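Local coordinates for protein amidohydrolase (Thermotoga maritima, PDB 3OOQ) that belongs to the amidohydrolase family and may hydrolyse a cyclic amide such as allantoin, at residues 106-115 and 310-318; 147-157 and 215-226. All coordinates share one frame; numbering follows the deposited sequence.

Contact 1: residues 106-115 and 310-318; sequences RALAGGVTSV and IPLEFATVQ
Leu312 carries the apolar core of this contact, its CD2 branch lying 3.7 Å from Ala107 CB and 3.7 Å from Val115 CG1. With its CG anti to the backbone N (chi1 -161°), the side chain crosses that of Val112 at about a right angle. Both Val112 branches border Leu312, and CG2 also reaches Ala315 CB at 4.0 Å.

Beside this cluster the backbones come close. Gly110 CA makes a CH...O contact with Glu313 O (3.5 Å), and a beta carbon at Gly110 would run into that same oxygen. No direct hydrogen bond joins the segments; a buried water does, donating to Gly110 O and to Glu313 O (both 2.7 Å) and accepting from Thr316 N, within the first turn of helix 315-321.

Arg106 and Glu313 run alongside each other, the aliphatic part of Arg106 bordering the Glu313 carboxylate, CB to OE1 at 3.6 Å. The guanidinium is salt-bridged to Glu71 instead.

Helix 103-108 ends in a Schellman motif with Gly111 as C-prime residue, Val112 N bonding to Ala107 O and Gly111 N to Leu108 O; Ala107 O also accepts from Gly110 N, on its opposite face. This glycine-rich turn leads into strand 112-117 of the amidohydrolase domain.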
loop_
_atom_site.group_PDB
_atom_site.type_symbol
_atom_site.label_atom_id
_atom_site.label_comp_id
_atom_site.label_asym_id
_atom_site.label_seq_id
_atom_site.Cartn_x
_atom_site.Cartn_y
_atom_site.Cartn_z
ATOM N N ARG F 106 -2.025 -42.159 9.503
ATOM C CA ARG F 106 -0.599 -42.335 9.267
ATOM C C ARG F 106 0.175 -42.378 10.585
ATOM O O ARG F 106 1.136 -43.134 10.705
ATOM C CB ARG F 106 -0.061 -41.229 8.348
ATOM C CG ARG F 106 -0.561 -41.336 6.904
ATOM C CD ARG F 106 -0.118 -40.138 6.067
ATOM N NE ARG F 106 -0.539 -40.278 4.671
ATOM C CZ ARG F 106 -1.236 -39.378 3.969
ATOM N NH1 ARG F 106 -1.594 -38.205 4.487
ATOM N NH2 ARG F 106 -1.549 -39.649 2.713
ATOM N N ALA F 107 -0.261 -41.600 11.578
ATOM C CA ALA F 107 0.375 -41.621 12.916
ATOM C C ALA F 107 0.151 -42.962 13.653
ATOM O O ALA F 107 1.064 -43.493 14.292
ATOM C CB ALA F 107 -0.112 -40.467 13.756
ATOM N N LEU F 108 -1.068 -43.488 13.545
ATOM C CA LEU F 108 -1.393 -44.830 14.028
ATOM C C LEU F 108 -0.522 -45.892 13.344
ATOM O O LEU F 108 0.010 -46.775 14.012
ATOM C CB LEU F 108 -2.892 -45.116 13.848
ATOM C CG LEU F 108 -3.874 -44.292 14.709
ATOM C CD1 LEU F 108 -5.318 -44.427 14.201
ATOM C CD2 LEU F 108 -3.801 -44.680 16.196
ATOM N N ALA F 109 -0.355 -45.796 12.027
ATOM C CA ALA F 109 0.549 -46.672 11.293
ATOM C C ALA F 109 2.028 -46.536 11.727
ATOM O O ALA F 109 2.861 -47.365 11.353
ATOM C CB ALA F 109 0.394 -46.462 9.739
ATOM N N GLY F 110 2.349 -45.483 12.482
ATOM C CA GLY F 110 3.669 -45.349 13.097
ATOM C C GLY F 110 3.666 -45.609 14.598
ATOM O O GLY F 110 4.670 -45.408 15.282
ATOM N N GLY F 111 2.520 -46.026 15.115
ATOM C CA GLY F 111 2.420 -46.487 16.489
ATOM C C GLY F 111 2.163 -45.420 17.523
ATOM O O GLY F 111 2.333 -45.673 18.702
ATOM N N VAL F 112 1.742 -44.232 17.083
ATOM C CA VAL F 112 1.409 -43.129 17.981
ATOM C C VAL F 112 -0.088 -43.104 18.287
ATOM O O VAL F 112 -0.926 -43.090 17.376
ATOM C CB VAL F 112 1.829 -41.759 17.375
ATOM C CG1 VAL F 112 1.529 -40.626 18.354
ATOM C CG2 VAL F 112 3.317 -41.768 17.041
ATOM N N THR F 113 -0.435 -43.076 19.570
ATOM C CA THR F 113 -1.844 -43.159 19.943
ATOM C C THR F 113 -2.375 -41.919 20.658
ATOM O O THR F 113 -3.561 -41.620 20.569
ATOM C CB THR F 113 -2.116 -44.402 20.823
ATOM O OG1 THR F 113 -1.258 -44.362 21.969
ATOM C CG2 THR F 113 -1.868 -45.681 20.040
ATOM N N SER F 114 -1.507 -41.209 21.370
ATOM C CA SER F 114 -1.903 -40.018 22.147
ATOM C C SER F 114 -0.958 -38.850 21.875
ATOM O O SER F 114 0.240 -39.050 21.696
ATOM C CB SER F 114 -1.887 -40.317 23.661
ATOM O OG SER F 114 -2.854 -41.300 24.016
ATOM N N VAL F 115 -1.497 -37.636 21.865
ATOM C CA VAL F 115 -0.689 -36.434 21.672
ATOM C C VAL F 115 -1.289 -35.280 22.453
ATOM O O VAL F 115 -2.501 -35.234 22.698
ATOM C CB VAL F 115 -0.601 -35.999 20.152
ATOM C CG1 VAL F 115 -0.099 -37.138 19.262
ATOM C CG2 VAL F 115 -1.970 -35.555 19.643
ATOM N N ILE F 310 8.229 -32.694 11.523
ATOM C CA ILE F 310 8.491 -34.100 11.205
ATOM C C ILE F 310 7.163 -34.829 11.301
ATOM O O ILE F 310 6.444 -34.678 12.290
ATOM C CB ILE F 310 9.506 -34.757 12.188
ATOM C CG1 ILE F 310 10.832 -33.972 12.198
ATOM C CG2 ILE F 310 9.737 -36.246 11.855
ATOM C CD1 ILE F 310 11.654 -34.220 13.459
ATOM N N PRO F 311 6.803 -35.605 10.265
ATOM C CA PRO F 311 5.503 -36.256 10.372
ATOM C C PRO F 311 5.486 -37.209 11.573
ATOM O O PRO F 311 6.462 -37.901 11.831
ATOM C CB PRO F 311 5.369 -37.024 9.055
ATOM C CG PRO F 311 6.269 -36.308 8.099
ATOM C CD PRO F 311 7.417 -35.776 8.936
ATOM N N LEU F 312 4.366 -37.225 12.284
ATOM C CA LEU F 312 4.197 -38.031 13.455
ATOM C C LEU F 312 4.397 -39.508 13.140
ATOM O O LEU F 312 4.970 -40.249 13.954
ATOM C CB LEU F 312 2.811 -37.767 14.046
ATOM C CG LEU F 312 2.553 -38.157 15.494
ATOM C CD1 LEU F 312 3.619 -37.603 16.439
ATOM C CD2 LEU F 312 1.181 -37.665 15.884
ATOM N N GLU F 313 3.974 -39.916 11.940
ATOM C CA GLU F 313 4.154 -41.292 11.480
ATOM C C GLU F 313 5.596 -41.741 11.614
ATOM O O GLU F 313 5.862 -42.956 11.684
ATOM C CB GLU F 313 3.684 -41.476 10.027
ATOM C CG GLU F 313 4.407 -40.621 8.985
ATOM C CD GLU F 313 3.752 -40.693 7.607
ATOM O OE1 GLU F 313 3.349 -41.826 7.210
ATOM O OE2 GLU F 313 3.649 -39.622 6.931
ATOM N N PHE F 314 6.516 -40.777 11.659
ATOM C CA PHE F 314 7.944 -41.085 11.686
ATOM C C PHE F 314 8.620 -40.896 13.055
ATOM O O PHE F 314 9.848 -40.828 13.146
ATOM C CB PHE F 314 8.684 -40.303 10.597
ATOM C CG PHE F 314 8.226 -40.630 9.183
ATOM C CD1 PHE F 314 8.095 -41.954 8.761
ATOM C CD2 PHE F 314 7.948 -39.605 8.273
ATOM C CE1 PHE F 314 7.676 -42.258 7.449
ATOM C CE2 PHE F 314 7.523 -39.890 6.957
ATOM C CZ PHE F 314 7.387 -41.215 6.544
ATOM N N ALA F 315 7.812 -40.831 14.118
ATOM C CA ALA F 315 8.337 -40.714 15.476
ATOM C C ALA F 315 9.432 -41.757 15.779
ATOM O O ALA F 315 10.464 -41.418 16.391
ATOM C CB ALA F 315 7.210 -40.804 16.493
ATOM N N THR F 316 9.213 -43.010 15.362
ATOM C CA THR F 316 10.203 -44.074 15.623
ATOM C C THR F 316 11.461 -43.902 14.803
ATOM O O THR F 316 12.532 -44.383 15.199
ATOM C CB THR F 316 9.653 -45.512 15.413
ATOM O OG1 THR F 316 9.241 -45.692 14.048
ATOM C CG2 THR F 316 8.473 -45.761 16.345
ATOM N N VAL F 317 11.325 -43.249 13.650
ATOM C CA VAL F 317 12.454 -42.990 12.771
ATOM C C VAL F 317 13.381 -41.959 13.422
ATOM O O VAL F 317 14.609 -42.150 13.454
ATOM C CB VAL F 317 12.019 -42.504 11.352
ATOM C CG1 VAL F 317 13.234 -42.297 10.458
ATOM C CG2 VAL F 317 11.074 -43.495 10.694
ATOM N N GLN F 318 12.791 -40.886 13.948
ATOM C CA GLN F 318 13.552 -39.871 14.662
ATOM C C GLN F 318 14.226 -40.452 15.920
ATOM O O GLN F 318 15.416 -40.238 16.138
ATOM C CB GLN F 318 12.668 -38.689 15.063
ATOM C CG GLN F 318 13.479 -37.639 15.824
ATOM C CD GLN F 318 12.708 -36.395 16.185
ATOM O OE1 GLN F 318 13.229 -35.293 16.033
ATOM N NE2 GLN F 318 11.477 -36.551 16.692
HETATM O O HOH W 1 6.704 -44.052 14.052
#

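Contact 2: residues 147-157 and 215-226; sequences PAGLKMAFGEN and MVLRKKIPARMH
Leu150 and Arg224 begin the parallel strand pairing, with Leu150 N bonded to Pro222 O and Arg224 N meeting Leu150 O almost straight (2.8 Å, 177°). Met152 N to Arg224 O, His226 N to Met152 O and Phe154 N to His226 O continue the series.

Apolar contacts gather on the face bearing Leu150, Met152, Ala223 and Met225. The two selenomethionines lie side by side, and Met152 CE presses on Ala223 CB at a tight 3.5 Å. Bent at chi3 (112°), Met225 brings its CE to the edge of the Phe154 ring, 3.6 Å from CZ. Near the strand starts, Leu150 CB packs on Val216 CG2 and Pro147 CG on Met215 SE (3.9 Å).

Lys151, Arg224 and His226 share the other face with Ala153. His226 points its ring edge at Phe154 O, to which ND1 makes a weak bond (3.4 Å), while its CB lies 3.6 Å from Lys151 CE. With the ring cut back to an alanine here, Phe154 O would probably lose this weak donor and a gap open beside Asn157. Water 2 links Arg224 NH1 to Ala148 O.

Strand 125-133 pairs with strand 143-153 and strand 247-249 with 223-227, placing both strands inside the sheet. Helices 172-198 and 230-243 pack against Met152, Phe154 and Met225, whereas Lys151 NZ bonds to His63 and Pro119, and Arg224 is salt-bridged to Glu250.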
loop_
_atom_site.group_PDB
_atom_site.type_symbol
_atom_site.label_atom_id
_atom_site.label_comp_id
_atom_site.label_asym_id
_atom_site.label_seq_id
_atom_site.Cartn_x
_atom_site.Cartn_y
_atom_site.Cartn_z
ATOM N N PRO F 147 -8.347 -28.387 29.770
ATOM C CA PRO F 147 -7.085 -27.975 29.124
ATOM C C PRO F 147 -5.892 -28.687 29.762
ATOM O O PRO F 147 -5.989 -29.125 30.907
ATOM C CB PRO F 147 -7.009 -26.479 29.442
ATOM C CG PRO F 147 -7.754 -26.339 30.748
ATOM C CD PRO F 147 -8.897 -27.327 30.640
ATOM N N ALA F 148 -4.783 -28.799 29.040
ATOM C CA ALA F 148 -3.612 -29.488 29.560
ATOM C C ALA F 148 -2.415 -28.559 29.799
ATOM O O ALA F 148 -1.443 -28.931 30.457
ATOM C CB ALA F 148 -3.233 -30.642 28.651
ATOM N N GLY F 149 -2.482 -27.353 29.254
ATOM C CA GLY F 149 -1.369 -26.413 29.314
ATOM C C GLY F 149 -1.685 -25.103 28.594
ATOM O O GLY F 149 -2.611 -25.046 27.785
ATOM N N LEU F 150 -0.936 -24.051 28.919
ATOM C CA LEU F 150 -1.053 -22.782 28.223
ATOM C C LEU F 150 0.252 -22.547 27.467
ATOM O O LEU F 150 1.311 -22.383 28.081
ATOM C CB LEU F 150 -1.341 -21.629 29.194
ATOM C CG LEU F 150 -1.486 -20.226 28.554
ATOM C CD1 LEU F 150 -2.552 -20.249 27.468
ATOM C CD2 LEU F 150 -1.829 -19.162 29.604
ATOM N N LYS F 151 0.165 -22.545 26.145
ATOM C CA LYS F 151 1.317 -22.379 25.235
ATOM C C LYS F 151 1.798 -20.937 25.208
ATOM O O LYS F 151 0.987 -20.018 25.087
ATOM C CB LYS F 151 0.912 -22.811 23.814
ATOM C CG LYS F 151 1.983 -22.697 22.727
ATOM C CD LYS F 151 3.287 -23.465 23.092
ATOM C CE LYS F 151 4.332 -23.424 21.979
ATOM N NZ LYS F 151 3.841 -24.152 20.771
HETATM N N MSE F 152 3.113 -20.754 25.318
HETATM C CA MSE F 152 3.746 -19.441 25.232
HETATM C C MSE F 152 4.986 -19.598 24.382
HETATM O O MSE F 152 5.453 -20.716 24.195
HETATM C CB MSE F 152 4.122 -18.910 26.624
HETATM C CG MSE F 152 2.914 -18.741 27.513
HETATM SE SE MSE F 152 3.354 -18.245 29.339
HETATM C CE MSE F 152 1.917 -19.218 30.243
ATOM N N ALA F 153 5.505 -18.486 23.856
ATOM C CA ALA F 153 6.649 -18.537 22.932
ATOM C C ALA F 153 7.600 -17.380 23.103
ATOM O O ALA F 153 7.162 -16.249 23.291
ATOM C CB ALA F 153 6.172 -18.599 21.482
ATOM N N PHE F 154 8.893 -17.700 22.990
ATOM C CA PHE F 154 10.018 -16.786 23.140
ATOM C C PHE F 154 10.869 -16.918 21.907
ATOM O O PHE F 154 10.631 -17.806 21.086
ATOM C CB PHE F 154 10.860 -17.197 24.373
ATOM C CG PHE F 154 10.130 -17.021 25.662
ATOM C CD1 PHE F 154 9.220 -17.985 26.108
ATOM C CD2 PHE F 154 10.267 -15.854 26.382
ATOM C CE1 PHE F 154 8.500 -17.797 27.289
ATOM C CE2 PHE F 154 9.548 -15.658 27.561
ATOM C CZ PHE F 154 8.672 -16.632 28.015
ATOM N N GLY F 155 11.852 -16.032 21.766
ATOM C CA GLY F 155 12.831 -16.136 20.689
ATOM C C GLY F 155 12.335 -15.525 19.387
ATOM O O GLY F 155 11.534 -14.589 19.398
ATOM N N GLU F 156 12.832 -16.041 18.265
ATOM C CA GLU F 156 12.665 -15.384 16.954
ATOM C C GLU F 156 11.229 -15.331 16.461
ATOM O O GLU F 156 10.816 -14.312 15.902
ATOM C CB GLU F 156 13.538 -16.053 15.877
ATOM C CG GLU F 156 15.057 -15.919 16.102
ATOM C CD GLU F 156 15.878 -16.635 15.036
ATOM O OE1 GLU F 156 15.410 -16.737 13.884
ATOM O OE2 GLU F 156 17.002 -17.091 15.334
ATOM N N ASN F 157 10.467 -16.411 16.676
ATOM C CA ASN F 157 9.130 -16.534 16.070
ATOM C C ASN F 157 8.170 -15.409 16.470
ATOM O O ASN F 157 7.693 -14.689 15.599
ATOM C CB ASN F 157 8.512 -17.952 16.275
ATOM C CG ASN F 157 9.280 -19.048 15.540
ATOM O OD1 ASN F 157 10.203 -18.769 14.789
ATOM N ND2 ASN F 157 8.905 -20.310 15.777
HETATM N N MSE F 215 -5.835 -20.053 36.006
HETATM C CA MSE F 215 -5.578 -21.496 36.073
HETATM C C MSE F 215 -4.096 -21.789 36.194
HETATM O O MSE F 215 -3.690 -22.588 37.035
HETATM C CB MSE F 215 -6.148 -22.228 34.868
HETATM C CG MSE F 215 -7.643 -22.408 34.925
HETATM SE SE MSE F 215 -8.189 -23.514 33.422
HETATM C CE MSE F 215 -8.953 -22.139 32.202
ATOM N N VAL F 216 -3.311 -21.119 35.356
ATOM C CA VAL F 216 -1.855 -21.206 35.380
ATOM C C VAL F 216 -1.283 -20.713 36.709
ATOM O O VAL F 216 -0.454 -21.385 37.301
ATOM C CB VAL F 216 -1.211 -20.462 34.185
ATOM C CG1 VAL F 216 0.340 -20.462 34.310
ATOM C CG2 VAL F 216 -1.626 -21.103 32.880
ATOM N N LEU F 217 -1.733 -19.558 37.192
ATOM C CA LEU F 217 -1.219 -19.031 38.463
ATOM C C LEU F 217 -1.607 -19.865 39.675
ATOM O O LEU F 217 -0.867 -19.909 40.661
ATOM C CB LEU F 217 -1.587 -17.552 38.670
ATOM C CG LEU F 217 -0.970 -16.560 37.675
ATOM C CD1 LEU F 217 -1.075 -15.147 38.222
ATOM C CD2 LEU F 217 0.503 -16.890 37.381
ATOM N N ARG F 218 -2.754 -20.535 39.597
ATOM C CA ARG F 218 -3.187 -21.458 40.653
ATOM C C ARG F 218 -2.592 -22.835 40.441
ATOM O O ARG F 218 -2.940 -23.767 41.139
ATOM C CB ARG F 218 -4.712 -21.557 40.704
ATOM C CG ARG F 218 -5.409 -20.348 41.284
ATOM C CD ARG F 218 -6.916 -20.592 41.408
ATOM N NE ARG F 218 -7.597 -19.370 41.820
ATOM C CZ ARG F 218 -7.676 -18.930 43.078
ATOM N NH1 ARG F 218 -7.128 -19.617 44.073
ATOM N NH2 ARG F 218 -8.293 -17.779 43.341
ATOM N N LYS F 219 -1.698 -22.953 39.457
ATOM C CA LYS F 219 -1.006 -24.212 39.146
ATOM C C LYS F 219 -1.915 -25.387 38.768
ATOM O O LYS F 219 -1.521 -26.543 38.906
ATOM C CB LYS F 219 -0.055 -24.623 40.276
ATOM C CG LYS F 219 1.042 -23.619 40.535
ATOM C CD LYS F 219 2.040 -24.209 41.510
ATOM C CE LYS F 219 3.106 -23.230 41.880
ATOM N NZ LYS F 219 4.253 -23.919 42.532
ATOM N N LYS F 220 -3.109 -25.096 38.262
ATOM C CA LYS F 220 -3.985 -26.157 37.774
ATOM C C LYS F 220 -3.414 -26.764 36.498
ATOM O O LYS F 220 -3.551 -27.954 36.261
ATOM C CB LYS F 220 -5.405 -25.642 37.546
ATOM C CG LYS F 220 -6.117 -25.222 38.822
ATOM C CD LYS F 220 -7.450 -24.555 38.476
ATOM C CE LYS F 220 -8.274 -24.216 39.725
ATOM N NZ LYS F 220 -8.171 -25.298 40.768
ATOM N N ILE F 221 -2.758 -25.940 35.681
ATOM C CA ILE F 221 -2.107 -26.431 34.465
ATOM C C ILE F 221 -0.765 -25.739 34.300
ATOM O O ILE F 221 -0.598 -24.618 34.784
ATOM C CB ILE F 221 -2.971 -26.191 33.175
ATOM C CG1 ILE F 221 -3.393 -24.724 33.044
ATOM C CG2 ILE F 221 -4.168 -27.173 33.136
ATOM C CD1 ILE F 221 -4.099 -24.327 31.685
ATOM N N PRO F 222 0.191 -26.403 33.625
ATOM C CA PRO F 222 1.478 -25.764 33.397
ATOM C C PRO F 222 1.479 -24.778 32.216
ATOM O O PRO F 222 0.662 -24.895 31.299
ATOM C CB PRO F 222 2.392 -26.939 33.037
ATOM C CG PRO F 222 1.458 -27.957 32.414
ATOM C CD PRO F 222 0.170 -27.809 33.165
ATOM N N ALA F 223 2.430 -23.844 32.258
ATOM C CA ALA F 223 2.869 -23.121 31.083
ATOM C C ALA F 223 3.699 -24.070 30.214
ATOM O O ALA F 223 4.558 -24.814 30.715
ATOM C CB ALA F 223 3.707 -21.911 31.480
ATOM N N ARG F 224 3.443 -24.021 28.915
ATOM C CA ARG F 224 4.230 -24.765 27.964
ATOM C C ARG F 224 4.997 -23.735 27.148
ATOM O O ARG F 224 4.416 -23.063 26.293
ATOM C CB ARG F 224 3.312 -25.653 27.111
ATOM C CG ARG F 224 2.469 -26.689 27.911
ATOM C CD ARG F 224 3.337 -27.721 28.662
ATOM N NE ARG F 224 4.177 -28.454 27.705
ATOM C CZ ARG F 224 3.879 -29.633 27.162
ATOM N NH1 ARG F 224 2.772 -30.278 27.511
ATOM N NH2 ARG F 224 4.689 -30.171 26.258
HETATM N N MSE F 225 6.301 -23.615 27.414
HETATM C CA MSE F 225 7.083 -22.452 26.988
HETATM C C MSE F 225 8.111 -22.753 25.912
HETATM O O MSE F 225 9.148 -23.361 26.185
HETATM C CB MSE F 225 7.739 -21.781 28.201
HETATM C CG MSE F 225 6.695 -21.246 29.150
HETATM SE SE MSE F 225 7.410 -20.538 30.805
HETATM C CE MSE F 225 6.982 -18.671 30.492
ATOM N N HIS F 226 7.791 -22.315 24.694
ATOM C CA HIS F 226 8.598 -22.537 23.488
ATOM C C HIS F 226 9.851 -21.664 23.579
ATOM O O HIS F 226 9.733 -20.435 23.649
ATOM C CB HIS F 226 7.736 -22.170 22.243
ATOM C CG HIS F 226 8.496 -22.014 20.956
ATOM N ND1 HIS F 226 9.319 -20.931 20.681
ATOM C CD2 HIS F 226 8.516 -22.786 19.843
ATOM C CE1 HIS F 226 9.825 -21.057 19.464
ATOM N NE2 HIS F 226 9.361 -22.182 18.937
HETATM O O HOH W 2 1.530 -30.243 29.963
#

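In the fold
The centres of contact 1 and contact 2 lie 24 Å apart, on opposite sides of the chain's centre, and their nearest atoms are about 8 Å from each other. Along the chain the order is 106-115, 147-157, 215-226 and 310-318, so both segments of contact 2 fall between those of contact 1. One curled sheet connects them: strand 112-117 pairs with 125-133, which pairs with 143-153, which pairs with 223-227. Contact 2 joins neighbouring strands of this sheet, whereas contact 1 sets the turn before helix 315-321, and that helix's start, against the end of helix 103-108 and the beginning of strand 112-117. This is consistent with the TIM-barrel clan of the amidohydrolase family.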